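Local coordinates for protein D-threo-3-hydroxyaspartate dehydratase (Delftia, PDB 3WQC) that catalyses the pyridoxal-phosphate-dependent deamination of D-threo-3-hydroxyaspartate to oxaloacetate and ammonium, and also acts on two L-3-hydroxyaspartate isomers and D-serine, at residues R36-M41 / A67-I72; R47-V52 / D90-V95; R297-Q302 / L358-C363. One frame throughout, in Å; residues are numbered along the deposited sequence.

Contact 1 of 3, residues R36-M41 / A67-I72; sequences RMQQRM and AGASGI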
# COMPACT_ATOMS: atom_id res chain seq x y z
N ARG B 36 -24.70 12.78 -5.48
CA ARG B 36 -25.27 12.80 -4.13
C ARG B 36 -24.56 13.88 -3.25
O ARG B 36 -25.21 14.65 -2.50
CB ARG B 36 -25.21 11.43 -3.44
CG ARG B 36 -25.62 11.43 -1.92
CD ARG B 36 -25.45 10.06 -1.33
NE ARG B 36 -25.73 10.04 0.09
CZ ARG B 36 -25.24 9.15 0.99
NH1 ARG B 36 -24.53 8.12 0.57
NH2 ARG B 36 -25.52 9.26 2.30
N MET B 37 -23.24 13.87 -3.28
CA MET B 37 -22.50 14.82 -2.44
C MET B 37 -22.72 16.22 -2.91
O MET B 37 -22.95 17.10 -2.06
CB MET B 37 -20.99 14.45 -2.44
CG MET B 37 -20.14 15.34 -1.50
SD MET B 37 -20.56 15.15 0.27
CE MET B 37 -19.81 13.53 0.67
N GLN B 38 -22.60 16.49 -4.21
CA GLN B 38 -22.73 17.85 -4.71
C GLN B 38 -24.14 18.35 -4.38
O GLN B 38 -24.32 19.53 -3.98
CB GLN B 38 -22.49 17.98 -6.22
CG GLN B 38 -22.45 19.44 -6.73
CD GLN B 38 -21.30 20.25 -6.10
OE1 GLN B 38 -20.13 19.89 -6.23
NE2 GLN B 38 -21.62 21.41 -5.43
N GLN B 39 -25.18 17.50 -4.58
CA GLN B 39 -26.55 17.96 -4.29
C GLN B 39 -26.69 18.32 -2.79
O GLN B 39 -27.42 19.25 -2.41
CB GLN B 39 -27.57 16.86 -4.67
CG GLN B 39 -27.61 16.76 -6.18
CD GLN B 39 -28.31 15.54 -6.73
OE1 GLN B 39 -28.89 14.70 -5.98
NE2 GLN B 39 -28.28 15.42 -8.09
N ARG B 40 -26.08 17.54 -1.91
CA ARG B 40 -26.20 17.80 -0.49
C ARG B 40 -25.55 19.13 -0.15
O ARG B 40 -26.12 19.96 0.64
CB ARG B 40 -25.63 16.66 0.38
CG ARG B 40 -25.83 17.03 1.82
CD ARG B 40 -25.57 15.88 2.68
NE ARG B 40 -26.54 15.88 3.72
CZ ARG B 40 -26.47 16.50 4.91
NH1 ARG B 40 -27.57 16.29 5.67
NH2 ARG B 40 -25.37 17.28 5.34
N MET B 41 -24.38 19.39 -0.72
CA MET B 41 -23.72 20.69 -0.47
C MET B 41 -24.49 21.88 -1.05
O MET B 41 -24.62 22.92 -0.39
CB MET B 41 -22.29 20.69 -0.96
CG MET B 41 -21.45 19.57 -0.30
SD MET B 41 -21.46 19.68 1.51
CE MET B 41 -22.53 18.38 2.04
N ALA B 67 -19.61 18.35 -12.11
CA ALA B 67 -20.81 18.25 -11.30
C ALA B 67 -21.08 19.48 -10.44
O ALA B 67 -22.17 19.61 -9.91
CB ALA B 67 -20.88 16.97 -10.47
N GLY B 68 -20.07 20.34 -10.30
CA GLY B 68 -20.23 21.60 -9.56
C GLY B 68 -19.19 21.89 -8.52
O GLY B 68 -19.37 22.86 -7.71
N ALA B 69 -18.14 21.08 -8.41
CA ALA B 69 -17.13 21.33 -7.31
C ALA B 69 -16.34 22.63 -7.53
O ALA B 69 -16.18 23.10 -8.64
CB ALA B 69 -16.12 20.14 -7.28
N SER B 70 -15.80 23.20 -6.44
CA SER B 70 -15.08 24.47 -6.47
C SER B 70 -13.70 24.20 -5.92
O SER B 70 -13.51 24.16 -4.65
CB SER B 70 -15.77 25.45 -5.44
OG SER B 70 -17.04 25.74 -5.88
N GLY B 71 -12.72 24.06 -6.82
CA GLY B 71 -11.36 23.82 -6.36
C GLY B 71 -11.20 22.37 -5.89
O GLY B 71 -12.15 21.56 -5.89
N ILE B 72 -9.99 22.08 -5.39
CA ILE B 72 -9.73 20.78 -4.83
C ILE B 72 -8.88 20.94 -3.55
O ILE B 72 -8.24 21.99 -3.33
CB ILE B 72 -8.93 19.86 -5.82
CG1 ILE B 72 -7.52 20.42 -6.15
CG2 ILE B 72 -9.77 19.57 -7.09
CD1 ILE B 72 -6.69 19.54 -7.09
O HOH W 1 -19.08 23.74 -5.10

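Contact 2 of 3, residues R47-V52 / D90-V95; sequences RLRPHV and DILYAV. With PLP (pyridoxal-5'-phosphate), chain J.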
# COMPACT_ATOMS: atom_id res chain seq x y z
N ARG B 47 -19.86 25.50 -0.74
CA ARG B 47 -19.04 24.99 -1.83
C ARG B 47 -18.59 23.56 -1.42
O ARG B 47 -18.47 23.23 -0.20
CB ARG B 47 -17.82 25.83 -2.05
CG ARG B 47 -18.26 27.19 -2.57
CD ARG B 47 -17.08 27.83 -3.19
NE ARG B 47 -16.19 28.44 -2.24
CZ ARG B 47 -16.36 29.71 -1.81
NH1 ARG B 47 -17.41 30.38 -2.21
NH2 ARG B 47 -15.52 30.30 -0.94
N LEU B 48 -18.33 22.74 -2.44
CA LEU B 48 -17.67 21.41 -2.18
C LEU B 48 -16.32 21.50 -2.81
O LEU B 48 -16.15 21.81 -4.00
CB LEU B 48 -18.46 20.28 -2.95
CG LEU B 48 -17.84 18.91 -2.82
CD1 LEU B 48 -17.74 18.39 -1.40
CD2 LEU B 48 -18.60 17.88 -3.66
N ARG B 49 -15.28 21.26 -1.96
CA ARG B 49 -13.86 21.27 -2.43
C ARG B 49 -13.40 19.82 -2.21
O ARG B 49 -12.89 19.42 -1.12
CB ARG B 49 -13.00 22.20 -1.55
CG ARG B 49 -11.55 22.25 -2.08
CD ARG B 49 -10.59 22.91 -1.05
NE ARG B 49 -10.80 24.36 -1.03
CZ ARG B 49 -10.33 25.22 -1.93
NH1 ARG B 49 -9.49 24.77 -2.91
NH2 ARG B 49 -10.66 26.54 -1.86
N PRO B 50 -13.56 18.96 -3.24
CA PRO B 50 -13.28 17.51 -3.07
C PRO B 50 -11.81 17.32 -2.75
O PRO B 50 -10.90 18.01 -3.28
CB PRO B 50 -13.62 16.90 -4.46
CG PRO B 50 -13.68 18.06 -5.44
CD PRO B 50 -14.06 19.31 -4.58
N HIS B 51 -11.59 16.31 -1.93
CA HIS B 51 -10.19 15.89 -1.62
C HIS B 51 -9.78 14.80 -2.58
O HIS B 51 -10.34 13.71 -2.55
CB HIS B 51 -10.12 15.40 -0.14
CG HIS B 51 -8.73 15.58 0.37
ND1 HIS B 51 -7.61 15.16 -0.38
CD2 HIS B 51 -8.23 16.19 1.54
CE1 HIS B 51 -6.50 15.55 0.26
NE2 HIS B 51 -6.88 16.13 1.46
N VAL B 52 -8.82 15.11 -3.44
CA VAL B 52 -8.40 14.16 -4.48
C VAL B 52 -7.42 13.13 -3.95
O VAL B 52 -7.00 12.29 -4.75
CB VAL B 52 -7.81 14.90 -5.73
CG1 VAL B 52 -8.91 15.78 -6.35
CG2 VAL B 52 -6.53 15.68 -5.41
N ASP B 90 -7.32 26.27 -8.33
CA ASP B 90 -7.73 26.56 -6.93
C ASP B 90 -7.46 25.33 -6.08
O ASP B 90 -8.24 24.35 -6.04
CB ASP B 90 -9.21 26.90 -6.98
CG ASP B 90 -9.83 27.18 -5.62
OD1 ASP B 90 -9.11 27.06 -4.54
OD2 ASP B 90 -11.10 27.42 -5.54
N ILE B 91 -6.28 25.34 -5.42
CA ILE B 91 -5.80 24.08 -4.78
C ILE B 91 -5.41 24.39 -3.33
O ILE B 91 -4.61 25.33 -3.06
CB ILE B 91 -4.54 23.54 -5.52
CG1 ILE B 91 -4.89 23.20 -6.97
CG2 ILE B 91 -3.99 22.27 -4.79
CD1 ILE B 91 -3.75 22.55 -7.77
N LEU B 92 -5.95 23.61 -2.42
CA LEU B 92 -5.59 23.71 -0.97
C LEU B 92 -4.74 22.53 -0.60
O LEU B 92 -5.20 21.37 -0.75
CB LEU B 92 -6.92 23.64 -0.17
CG LEU B 92 -6.78 23.51 1.37
CD1 LEU B 92 -6.12 24.78 1.96
CD2 LEU B 92 -8.18 23.23 1.98
N TYR B 93 -3.53 22.78 -0.11
CA TYR B 93 -2.64 21.71 0.33
C TYR B 93 -2.86 21.53 1.83
O TYR B 93 -2.38 22.32 2.67
CB TYR B 93 -1.19 22.07 0.00
CG TYR B 93 -0.20 21.11 0.61
CD1 TYR B 93 -0.40 19.72 0.71
CD2 TYR B 93 1.00 21.66 1.12
CE1 TYR B 93 0.59 18.87 1.30
CE2 TYR B 93 2.00 20.84 1.66
CZ TYR B 93 1.78 19.46 1.76
OH TYR B 93 2.72 18.64 2.34
N ALA B 94 -3.69 20.52 2.19
CA ALA B 94 -4.25 20.44 3.57
C ALA B 94 -3.39 19.50 4.44
O ALA B 94 -3.93 18.58 5.10
CB ALA B 94 -5.74 20.02 3.54
N VAL B 95 -2.09 19.77 4.48
CA VAL B 95 -1.20 19.07 5.44
C VAL B 95 -0.30 20.21 6.00
O VAL B 95 0.21 20.99 5.21
CB VAL B 95 -0.29 18.00 4.75
CG1 VAL B 95 0.69 17.38 5.73
CG2 VAL B 95 -1.20 16.90 4.15
N1 PLP J . -9.82 17.06 4.84
C2 PLP J . -8.59 16.63 5.19
C2A PLP J . -7.60 17.57 5.85
C3 PLP J . -8.21 15.27 4.90
O3 PLP J . -7.00 14.86 5.22
C4 PLP J . -9.20 14.42 4.28
C4A PLP J . -8.82 13.08 3.96
C5 PLP J . -10.47 14.96 3.94
C6 PLP J . -10.77 16.28 4.32
C5A PLP J . -11.54 14.11 3.30
O4P PLP J . -11.99 13.07 4.28
P PLP J . -12.81 11.82 3.69
O1P PLP J . -13.83 12.45 2.82
O2P PLP J . -13.40 11.21 4.91
O3P PLP J . -11.90 10.97 2.91
O HOH W 2 -4.89 16.36 3.38

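Contact 3 of 3, residues R297-Q302 / L358-C363; sequences RGTARQ and LPNHAC. With MG (magnesium ion), chain K.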
# COMPACT_ATOMS: atom_id res chain seq x y z
N ARG B 297 -7.02 -2.74 7.19
CA ARG B 297 -8.00 -3.65 7.79
C ARG B 297 -8.95 -2.80 8.64
O ARG B 297 -9.28 -3.20 9.78
CB ARG B 297 -7.29 -4.76 8.58
CG ARG B 297 -6.63 -5.79 7.62
CD ARG B 297 -7.69 -6.67 7.00
NE ARG B 297 -8.20 -7.64 8.04
CZ ARG B 297 -9.41 -7.53 8.66
NH1 ARG B 297 -9.61 -8.37 9.70
NH2 ARG B 297 -10.33 -6.58 8.28
N GLY B 298 -9.37 -1.62 8.12
CA GLY B 298 -10.23 -0.75 8.93
C GLY B 298 -11.53 -1.38 9.38
O GLY B 298 -12.06 -0.96 10.43
N THR B 299 -12.06 -2.40 8.65
CA THR B 299 -13.30 -3.00 9.10
C THR B 299 -13.11 -3.93 10.30
O THR B 299 -14.16 -4.31 10.92
CB THR B 299 -14.01 -3.75 7.97
OG1 THR B 299 -13.22 -4.91 7.56
CG2 THR B 299 -14.33 -2.80 6.78
N ALA B 300 -11.86 -4.27 10.67
CA ALA B 300 -11.60 -5.26 11.74
C ALA B 300 -12.23 -4.85 13.07
O ALA B 300 -12.73 -5.72 13.79
CB ALA B 300 -10.14 -5.54 11.96
N ARG B 301 -12.28 -3.59 13.35
CA ARG B 301 -12.84 -3.18 14.66
C ARG B 301 -14.30 -2.70 14.55
O ARG B 301 -14.87 -2.21 15.54
CB ARG B 301 -12.05 -2.02 15.21
CG ARG B 301 -12.07 -0.78 14.28
CD ARG B 301 -11.26 -1.02 13.01
NE ARG B 301 -9.91 -1.50 13.39
CZ ARG B 301 -8.83 -0.72 13.50
NH1 ARG B 301 -8.86 0.58 13.24
NH2 ARG B 301 -7.69 -1.27 13.87
N GLN B 302 -14.89 -2.71 13.38
CA GLN B 302 -16.21 -2.18 13.17
C GLN B 302 -17.26 -3.29 13.38
O GLN B 302 -16.90 -4.40 13.79
CB GLN B 302 -16.34 -1.62 11.76
CG GLN B 302 -15.46 -0.40 11.52
CD GLN B 302 -15.77 0.15 10.17
OE1 GLN B 302 -15.56 -0.56 9.14
NE2 GLN B 302 -16.20 1.43 10.07
N LEU B 358 -14.60 -5.90 -2.93
CA LEU B 358 -14.79 -4.53 -2.43
C LEU B 358 -13.76 -4.27 -1.33
O LEU B 358 -13.58 -5.10 -0.43
CB LEU B 358 -16.21 -4.32 -1.81
CG LEU B 358 -17.39 -4.62 -2.79
CD1 LEU B 358 -18.72 -4.44 -2.01
CD2 LEU B 358 -17.24 -3.72 -4.02
N PRO B 359 -13.15 -3.06 -1.34
CA PRO B 359 -12.05 -2.78 -0.43
C PRO B 359 -12.51 -2.30 0.97
O PRO B 359 -13.60 -1.68 1.08
CB PRO B 359 -11.37 -1.58 -1.10
CG PRO B 359 -12.50 -0.87 -1.83
CD PRO B 359 -13.38 -2.01 -2.35
N ASN B 360 -11.67 -2.51 1.98
CA ASN B 360 -11.87 -1.85 3.28
C ASN B 360 -11.80 -0.31 3.08
O ASN B 360 -12.73 0.37 3.60
CB ASN B 360 -10.75 -2.19 4.29
CG ASN B 360 -10.94 -3.61 4.90
OD1 ASN B 360 -11.21 -3.69 6.11
ND2 ASN B 360 -10.85 -4.70 4.14
N HIS B 361 -10.79 0.22 2.39
CA HIS B 361 -10.50 1.61 2.42
C HIS B 361 -10.14 2.02 1.03
O HIS B 361 -9.07 1.61 0.50
CB HIS B 361 -9.35 1.85 3.40
CG HIS B 361 -9.00 3.28 3.60
ND1 HIS B 361 -7.96 3.64 4.45
CD2 HIS B 361 -9.59 4.44 3.16
CE1 HIS B 361 -7.86 5.02 4.52
NE2 HIS B 361 -8.86 5.54 3.75
N ALA B 362 -11.03 2.75 0.34
CA ALA B 362 -10.79 3.05 -1.10
C ALA B 362 -9.47 3.80 -1.32
O ALA B 362 -8.72 3.50 -2.27
CB ALA B 362 -11.96 3.86 -1.71
N CYS B 363 -9.10 4.71 -0.40
CA CYS B 363 -7.89 5.55 -0.62
C CYS B 363 -6.66 4.63 -0.59
O CYS B 363 -5.68 4.87 -1.27
CB CYS B 363 -7.77 6.55 0.57
SG CYS B 363 -9.39 7.39 0.89
MG MG K . -9.34 7.62 3.49
O HOH W 3 -9.85 9.65 3.62
O HOH W 4 -9.29 7.71 5.71
O HOH W 5 -7.31 8.14 3.73
O HOH W 6 -11.34 7.22 3.72

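Contact 1 of 3, residues R36-M41 / A67-I72
Gln38, on helix 27-44, faces Gly68 with their CA atoms 6.6 Å apart, at the point where helix 58-66 finishes in a Schellman motif and the chain turns toward strand 72-74. Gly68 leaves the helix with positive phi (130°), and a beta carbon on this backbone would be jammed against the preceding carbonyl oxygen and would also sit tightly against Gln38 CD. The contact is mainly a glutamine laid against backbone.

Gln38 leaves its helix with CG anti to the backbone N (chi1 -173°), then bends at chi2 (61°), which carries the amide across the Gly68-Ala69 peptide. On the way Gln38 CG passes 3.2 Å from Ala67 O. Gln38 OE1 lies 3.2 Å from Gly68 C, and although Ala69 N is just as near, the angle is too poor for a hydrogen bond. The other end of the amide is committed along its own helix, where Gln38 NE2 bonds to Asp42 OD1. What joins the polar groups across the gap is a water: it donates to Gly68 O at 2.8 Å and sits 3.0 Å from Ser70 OG, while its bond from Gln38 NE2 is weak at 3.5 Å.

Leu48 lies on the other side of the amide, away from Gly68, so Gln38 also touches the strand that comes between the two helices in sequence. Helix, strand, helix and next strand follow one another here as in a beta/alpha barrel, and the contact lies among the helix-to-strand connections of the TIM-barrel domain that this enzyme shares with alanine racemase.

Contact 2 of 3, residues R47-V52 / D90-V95
The guanidinium of Arg49 has Leu92 CB over one face and Asp90 OD1 at its edge, close to its plane; the Asp90 carboxylate is turned 73° against it. The two segments start on parallel strands of the TIM-like barrel, 47-48 and 90-93, with strand 72-74 between them. Arg49 CD packs 3.8 Å from Leu92 CB; from there the bend at chi3 (-74°) turns the guanidinium toward Asp90.

The salt bridge is end-on, with two nitrogens sharing one oxygen. Arg49 NH1 reaches Asp90 OD1 at 2.8 Å from well above the carboxylate plane, on a fairly straight bond (154°); Arg49 NH2 reaches the same OD1 at 3.1 Å from the syn side and nearer the plane, on the same face. Arg49 NE pairs with Glu242, NH1 also bonds to Ile72 O of the intervening strand, and Lys116 gives Asp90 a second positive partner. A leucine in place of Arg49 would probably leave Glu242 without this mate and Asp90 with Lys116 to balance it, and would remove the donor bridging to Ile72 O.

Farther along both segments lies the cofactor. His51 CD2 comes obliquely to 3.4 Å from C4 of pyridoxal-5'-phosphate, and Ala94 CB lies 3.8 Å from its methyl carbon C2A. One water ties the three together, 2.8 Å from His51 NE2, donating to Ala94 O at 3.0 Å and lying 3.2 Å from the cofactor O3.

Contact 3 of 3, residues R297-Q302 / L358-C363
Asn360 CB lies 4.1 Å from Gly298 N, at the mouth of the turn formed by 297-302. The next atom, Asn360 CG, passes 4.0 Å from the methyl Thr299 CG2. With CG anti to the carbonyl carbon (chi1 -78°), the amide points into the turn, and OD1 takes two bonds there. Thr299 N gives the first, 3.0 Å to Asn360 OD1, nearly straight at 162° and in the carbonyl plane. Thr299 OG1 gives the second, 2.8 Å to Asn360 OD1, from 35° above that plane; the same hydroxyl accepts from Phe306 N. Arg297 brings the edge of its guanidinium toward OD1, though NH2 makes its salt bridge with Asp305. Asn360 ND2, the other tip, bonds to Gly307 O.

Segment 358-363, held here in the beta-rich C-terminal domain, runs on into a metal site. His361, at the N-cap position of helix 362-366, binds the magnesium ion through NE2 at 2.1 Å, Cys363 SG lies 2.6 Å from the magnesium, and four waters complete six-fold coordination. Asp296, the residue before Arg297, ties the two segments together, one carboxylate oxygen bonded to His361 ND1 and the other to Gly298 N.

Contacts 1 and 2 belong to one piece of the barrel domain: their segments alternate along the chain, their centres are 12 Å apart, and they meet directly, Ser70 N being 2.8 Å from Leu48 O and Ile72 N 2.9 Å from Asp90 O. Contact 1, partly buried, relies on van der Waals touches and a water; contact 2, buried among the strands, sets charge against charge and opens on the cofactor. Contact 3, also partly buried, lies in the other domain, about 24 Å from contact 2 between centres, and uses neutral hydrogen bonds beside a metal. Contacts 2 and 3 both touch the second subunit, whereas no other chain reaches the segments of contact 1.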